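Local structure of aminotransferase, class V family protein (Trichomonas vaginalis, 5F8V) at residues A[176-181]-A[185-190]; A[97-102]-A[162-167]. The protein probably catalyses the pyridoxal-phosphate-dependent transfer of an amino group between O-phospho-L-serine and 2-oxoglutarate, the second step of serine biosynthesis from 3-phosphoglycerate. All coordinates share one frame; numbering follows the deposited sequence.

Interaction 1: A[176-181]-A[185-190]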
loop_
_atom_site.group_PDB
_atom_site.type_symbol
_atom_site.label_atom_id
_atom_site.label_comp_id
_atom_site.label_asym_id
_atom_site.label_seq_id
_atom_site.Cartn_x
_atom_site.Cartn_y
_atom_site.Cartn_z
ATOM N N ILE A 176 7.828 -18.907 -0.965
ATOM C CA ILE A 176 7.356 -19.106 0.391
ATOM C C ILE A 176 6.588 -17.883 0.908
ATOM O O ILE A 176 7.129 -16.766 0.953
ATOM C CB ILE A 176 8.519 -19.442 1.362
ATOM C CG1 ILE A 176 9.504 -20.435 0.718
ATOM C CG2 ILE A 176 7.970 -19.974 2.673
ATOM C CD1 ILE A 176 10.579 -20.971 1.638
ATOM N N ASP A 177 5.332 -18.098 1.298
ATOM C CA ASP A 177 4.567 -17.065 2.020
ATOM C C ASP A 177 4.930 -17.153 3.492
ATOM O O ASP A 177 4.521 -18.094 4.191
ATOM C CB ASP A 177 3.060 -17.239 1.816
ATOM C CG ASP A 177 2.223 -16.135 2.490
ATOM O OD1 ASP A 177 2.770 -15.186 3.087
ATOM O OD2 ASP A 177 0.992 -16.226 2.407
ATOM N N MET A 178 5.702 -16.165 3.950
ATOM C CA MET A 178 6.100 -16.052 5.340
ATOM C C MET A 178 5.416 -14.877 6.023
ATOM O O MET A 178 5.976 -14.270 6.954
ATOM C CB MET A 178 7.611 -15.882 5.402
ATOM C CG MET A 178 8.367 -17.116 4.936
ATOM S SD MET A 178 10.114 -16.878 5.288
ATOM C CE MET A 178 10.732 -18.559 5.146
ATOM N N SER A 179 4.203 -14.557 5.582
ATOM C CA SER A 179 3.517 -13.359 6.087
ATOM C C SER A 179 3.415 -13.368 7.610
ATOM O O SER A 179 3.815 -12.400 8.269
ATOM C CB SER A 179 2.155 -13.197 5.422
ATOM O OG SER A 179 2.322 -12.729 4.089
ATOM N N SER A 180 2.990 -14.489 8.173
ATOM C CA SER A 180 2.749 -14.580 9.616
ATOM C C SER A 180 3.920 -15.097 10.461
ATOM O O SER A 180 3.770 -15.235 11.675
ATOM C CB SER A 180 1.505 -15.434 9.863
ATOM O OG SER A 180 1.641 -16.700 9.247
ATOM N N ASN A 181 5.073 -15.390 9.857
ATOM C CA ASN A 181 6.263 -15.744 10.656
ATOM C C ASN A 181 7.584 -15.074 10.227
ATOM O O ASN A 181 8.668 -15.488 10.662
ATOM C CB ASN A 181 6.394 -17.279 10.782
ATOM C CG ASN A 181 7.024 -17.942 9.562
ATOM O OD1 ASN A 181 7.191 -17.333 8.513
ATOM N ND2 ASN A 181 7.369 -19.215 9.705
ATOM N N ARG A 185 12.237 -15.936 13.233
ATOM C CA ARG A 185 13.353 -16.868 13.357
ATOM C C ARG A 185 14.348 -16.712 12.194
ATOM O O ARG A 185 14.021 -16.095 11.174
ATOM C CB ARG A 185 12.840 -18.309 13.400
ATOM C CG ARG A 185 11.940 -18.676 12.236
ATOM C CD ARG A 185 11.508 -20.120 12.355
ATOM N NE ARG A 185 10.721 -20.555 11.208
ATOM C CZ ARG A 185 9.959 -21.653 11.180
ATOM N NH1 ARG A 185 9.875 -22.469 12.235
ATOM N NH2 ARG A 185 9.279 -21.950 10.080
ATOM N N PRO A 186 15.559 -17.288 12.328
ATOM C CA PRO A 186 16.499 -17.227 11.206
ATOM C C PRO A 186 16.034 -18.032 9.997
ATOM O O PRO A 186 15.246 -18.967 10.144
ATOM C CB PRO A 186 17.786 -17.845 11.783
ATOM C CG PRO A 186 17.632 -17.746 13.264
ATOM C CD PRO A 186 16.166 -17.954 13.494
ATOM N N ILE A 187 16.516 -17.650 8.821
ATOM C CA ILE A 187 16.277 -18.387 7.592
ATOM C C ILE A 187 17.625 -18.935 7.130
ATOM O O ILE A 187 18.589 -18.183 7.043
ATOM C CB ILE A 187 15.646 -17.481 6.510
ATOM C CG1 ILE A 187 14.205 -17.114 6.904
ATOM C CG2 ILE A 187 15.657 -18.169 5.153
ATOM C CD1 ILE A 187 13.580 -16.022 6.054
ATOM N N THR A 188 17.676 -20.239 6.859
ATOM C CA THR A 188 18.837 -20.905 6.257
ATOM C C THR A 188 18.414 -21.582 4.948
ATOM O O THR A 188 17.246 -21.497 4.530
ATOM C CB THR A 188 19.431 -21.967 7.209
ATOM O OG1 THR A 188 18.433 -22.954 7.511
ATOM C CG2 THR A 188 19.918 -21.322 8.500
ATOM N N GLN A 189 19.376 -22.234 4.296
ATOM C CA GLN A 189 19.139 -22.976 3.060
ATOM C C GLN A 189 18.603 -22.068 1.950
ATOM O O GLN A 189 17.631 -22.397 1.265
ATOM C CB GLN A 189 18.206 -24.174 3.302
ATOM C CG GLN A 189 18.674 -25.151 4.374
ATOM C CD GLN A 189 17.741 -26.349 4.478
ATOM O OE1 GLN A 189 16.538 -26.193 4.684
ATOM N NE2 GLN A 189 18.287 -27.551 4.312
ATOM N N TRP A 190 19.256 -20.924 1.778
ATOM C CA TRP A 190 18.907 -19.970 0.720
ATOM C C TRP A 190 18.994 -20.570 -0.691
ATOM O O TRP A 190 18.236 -20.177 -1.577
ATOM C CB TRP A 190 19.774 -18.701 0.821
ATOM C CG TRP A 190 19.461 -17.866 2.032
ATOM C CD1 TRP A 190 20.134 -17.858 3.218
ATOM C CD2 TRP A 190 18.381 -16.938 2.179
ATOM N NE1 TRP A 190 19.543 -16.985 4.092
ATOM C CE2 TRP A 190 18.469 -16.402 3.478
ATOM C CE3 TRP A 190 17.348 -16.505 1.335
ATOM C CZ2 TRP A 190 17.561 -15.452 3.960
ATOM C CZ3 TRP A 190 16.448 -15.560 1.807
ATOM C CH2 TRP A 190 16.559 -15.044 3.109
#

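Interaction 2: A[97-102]-A[162-167]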
loop_
_atom_site.group_PDB
_atom_site.type_symbol
_atom_site.label_atom_id
_atom_site.label_comp_id
_atom_site.label_asym_id
_atom_site.label_seq_id
_atom_site.Cartn_x
_atom_site.Cartn_y
_atom_site.Cartn_z
ATOM N N ASP A 97 3.672 -25.785 -9.058
ATOM C CA ASP A 97 3.264 -26.615 -7.924
ATOM C C ASP A 97 2.921 -25.764 -6.695
ATOM O O ASP A 97 3.710 -24.897 -6.278
ATOM C CB ASP A 97 4.351 -27.646 -7.599
ATOM C CG ASP A 97 4.315 -28.878 -8.540
ATOM O OD1 ASP A 97 3.255 -29.176 -9.131
ATOM O OD2 ASP A 97 5.348 -29.568 -8.686
ATOM N N TYR A 98 1.735 -26.026 -6.139
ATOM C CA TYR A 98 1.233 -25.391 -4.917
ATOM C C TYR A 98 0.945 -26.468 -3.878
ATOM O O TYR A 98 0.174 -27.387 -4.143
ATOM C CB TYR A 98 -0.042 -24.597 -5.230
ATOM C CG TYR A 98 0.239 -23.270 -5.903
ATOM C CD1 TYR A 98 0.257 -22.090 -5.167
ATOM C CD2 TYR A 98 0.516 -23.195 -7.272
ATOM C CE1 TYR A 98 0.530 -20.875 -5.760
ATOM C CE2 TYR A 98 0.795 -21.971 -7.880
ATOM C CZ TYR A 98 0.799 -20.816 -7.117
ATOM O OH TYR A 98 1.069 -19.600 -7.677
ATOM N N LEU A 99 1.594 -26.384 -2.717
ATOM C CA LEU A 99 1.251 -27.242 -1.579
ATOM C C LEU A 99 0.307 -26.440 -0.693
ATOM O O LEU A 99 0.694 -25.403 -0.145
ATOM C CB LEU A 99 2.489 -27.670 -0.798
ATOM C CG LEU A 99 2.228 -28.463 0.497
ATOM C CD1 LEU A 99 1.792 -29.883 0.205
ATOM C CD2 LEU A 99 3.448 -28.456 1.406
ATOM N N CYS A 100 -0.921 -26.926 -0.553
ATOM C CA CYS A 100 -1.959 -26.240 0.211
ATOM C C CYS A 100 -2.123 -26.901 1.572
ATOM O O CYS A 100 -2.721 -27.967 1.682
ATOM C CB CYS A 100 -3.274 -26.252 -0.569
ATOM S SG CYS A 100 -3.176 -25.471 -2.200
ATOM N N THR A 101 -1.559 -26.279 2.604
ATOM C CA THR A 101 -1.640 -26.797 3.967
ATOM C C THR A 101 -2.727 -26.115 4.805
ATOM O O THR A 101 -2.999 -26.538 5.923
ATOM C CB THR A 101 -0.297 -26.638 4.693
ATOM O OG1 THR A 101 0.096 -25.260 4.669
ATOM C CG2 THR A 101 0.779 -27.503 4.020
ATOM N N GLY A 102 -3.324 -25.054 4.277
ATOM C CA GLY A 102 -4.338 -24.299 5.004
ATOM C C GLY A 102 -4.969 -23.245 4.121
ATOM O O GLY A 102 -4.907 -23.333 2.894
ATOM N N ILE A 162 -0.511 -24.306 11.608
ATOM C CA ILE A 162 0.419 -25.313 11.051
ATOM C C ILE A 162 1.667 -24.597 10.504
ATOM O O ILE A 162 1.550 -23.776 9.608
ATOM C CB ILE A 162 -0.257 -26.140 9.937
ATOM C CG1 ILE A 162 -1.479 -26.875 10.519
ATOM C CG2 ILE A 162 0.717 -27.154 9.325
ATOM C CD1 ILE A 162 -2.238 -27.751 9.547
ATOM N N GLU A 163 2.838 -24.913 11.055
ATOM C CA GLU A 163 4.104 -24.267 10.695
ATOM C C GLU A 163 5.147 -25.314 10.357
ATOM O O GLU A 163 5.236 -26.346 11.017
ATOM C CB GLU A 163 4.630 -23.398 11.849
ATOM C CG GLU A 163 5.805 -22.484 11.490
ATOM C CD GLU A 163 6.183 -21.512 12.602
ATOM O OE1 GLU A 163 6.170 -21.904 13.787
ATOM O OE2 GLU A 163 6.497 -20.341 12.298
ATOM N N PHE A 164 5.944 -25.032 9.333
ATOM C CA PHE A 164 7.040 -25.901 8.941
ATOM C C PHE A 164 8.215 -25.608 9.837
ATOM O O PHE A 164 8.522 -24.440 10.072
ATOM C CB PHE A 164 7.457 -25.635 7.497
ATOM C CG PHE A 164 6.519 -26.198 6.483
ATOM C CD1 PHE A 164 6.860 -27.341 5.759
ATOM C CD2 PHE A 164 5.300 -25.585 6.232
ATOM C CE1 PHE A 164 5.996 -27.862 4.814
ATOM C CE2 PHE A 164 4.433 -26.099 5.286
ATOM C CZ PHE A 164 4.786 -27.234 4.566
ATOM N N GLN A 165 8.881 -26.649 10.325
ATOM C CA GLN A 165 10.108 -26.471 11.112
ATOM C C GLN A 165 11.337 -26.214 10.223
ATOM O O GLN A 165 12.258 -25.508 10.634
ATOM C CB GLN A 165 10.340 -27.672 12.033
ATOM C CG GLN A 165 9.211 -27.862 13.037
ATOM C CD GLN A 165 9.561 -28.812 14.171
ATOM O OE1 GLN A 165 10.248 -29.815 13.969
ATOM N NE2 GLN A 165 9.080 -28.502 15.376
ATOM N N GLN A 166 11.338 -26.789 9.019
ATOM C CA GLN A 166 12.406 -26.588 8.029
ATOM C C GLN A 166 11.805 -26.528 6.626
ATOM O O GLN A 166 10.678 -26.977 6.423
ATOM C CB GLN A 166 13.439 -27.720 8.128
ATOM C CG GLN A 166 12.927 -29.090 7.696
ATOM C CD GLN A 166 13.677 -30.243 8.341
ATOM O OE1 GLN A 166 14.400 -30.984 7.671
ATOM N NE2 GLN A 166 13.499 -30.406 9.648
ATOM N N PHE A 167 12.544 -25.974 5.664
ATOM C CA PHE A 167 12.048 -25.886 4.281
ATOM C C PHE A 167 11.863 -27.292 3.692
ATOM O O PHE A 167 12.639 -28.190 4.007
ATOM C CB PHE A 167 13.008 -25.100 3.373
ATOM C CG PHE A 167 13.143 -23.626 3.703
ATOM C CD1 PHE A 167 12.299 -22.970 4.612
ATOM C CD2 PHE A 167 14.124 -22.876 3.060
ATOM C CE1 PHE A 167 12.458 -21.624 4.877
ATOM C CE2 PHE A 167 14.276 -21.525 3.321
ATOM C CZ PHE A 167 13.447 -20.899 4.229
HETATM O O HOH W 1 1.783 -24.363 6.728
#

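Interaction 1: A[176-181]-A[185-190]
Arg185 meets Asn181 in a pairing of two donors: Asn181 ND2 lies 3.4 Å from Arg185 NH2, and since both are donors the pair is a close approach and not a hydrogen bond, with the amide and guanidinium planes turned 63° apart. Asp155 OD2 is the acceptor they share, which accounts for two donors lying so close: it takes a hydrogen bond from Asn181 ND2 and a salt bridge from Arg185 NH2, which also donates to the carbonyl of Phe164. The guanidinium gets there because the arginine chain runs straight from CG to NE, carrying its charge well beyond the backbone.

Two residues on, Ile187 supplies the apolar half. Its CD1 reaches the thioether of Met178 tip to tip, with Ile187 CD1 3.7 Å from Met178 SD and 3.9 Å from Met178 CE. Met178 is extended beyond CG (chi2 -172°, chi3 164°), which brings sulfur and methyl together to the isoleucine. Behind this tip, Ile187 CG2 rests on one face of the Trp190 indole, toward its rim.

The first segment is braced by an Asx turn. Asp177 OD1 accepts from Ser179 N at 2.9 Å, from above the carboxylate plane, and through its syn lone pair from Ser179 OG at 2.7 Å.

Thus the two ends of the single connection between strands 174-177 and 193-199 pack on each other. Met178, Ile187 and Trp190 all touch Ile196 of the latter, a neighbouring parallel strand, Asp177 and Ser179 pack on helix 78-89, and Pro186 and Arg185 lie against helix 267-286.

Interaction 2: A[97-102]-A[162-167]
The Phe164 ring presents its outer end to two residues of the 97-102 segment. Leu99 CD2 comes in at the ring edge, near its plane, 3.6 Å from Phe164 CZ, while Thr101 CG2 approaches obliquely, 4.1 Å from the same Phe164 CZ. Tyr153 adds an edge-to-face ring contact from the central sheet. With Leu99 CG anti to the backbone nitrogen (chi1 174°), the CD2 methyl is carried to the CZ end of the Phe164 ring.

Beside this apolar cluster the threonine divides its labour: its methyl lies against the CZ-CE2 end of the ring, and its hydroxyl turns to a bridging water. Thr101 OG1 donates to that water at 2.8 Å, and the water in turn donates to Ile162 O at 2.9 Å. No direct hydrogen bond joins the segments, so this single water carries their polar link within a buried contact. Ile162 CD1 adds a looser van der Waals contact, 3.9 Å from Thr101 O.

In the fold, the contact joins the loop between strand 95-98 and helix 103-115, whose N-cap position is Gly102, to the short hairpin of strands 156-157 and 162-163. Strand 148-154 runs next to strand 95-98, and its Phe151 packs on Leu99.

Interactions 1 and 2, their centres 11 Å apart, show how loops following neighbouring parallel strands (95-98, 148-154, 174-177) of a mixed sheet can be knitted together. The polar seam comes from probable hydrogen bonds, Arg185 NH2 to Phe164 O at 2.6 Å and Asn181 ND2 to Glu163 OE2 at 3.0 Å. Phe167 provides an apolar one, its CE1 lying 3.5 Å from Met178 CE. The 176-181 segment of interaction 1 reaches the cofactor: Asp177 OD2 lies close to N1 of the pyridoxal-phosphate-modified Lys202, consistent with the aspartate that faces the pyridine nitrogen in aminotransferases of this fold. The Asx turn may help position that carboxylate, whereas interaction 2 packs the loop before helix 103-115 on segment 162-167.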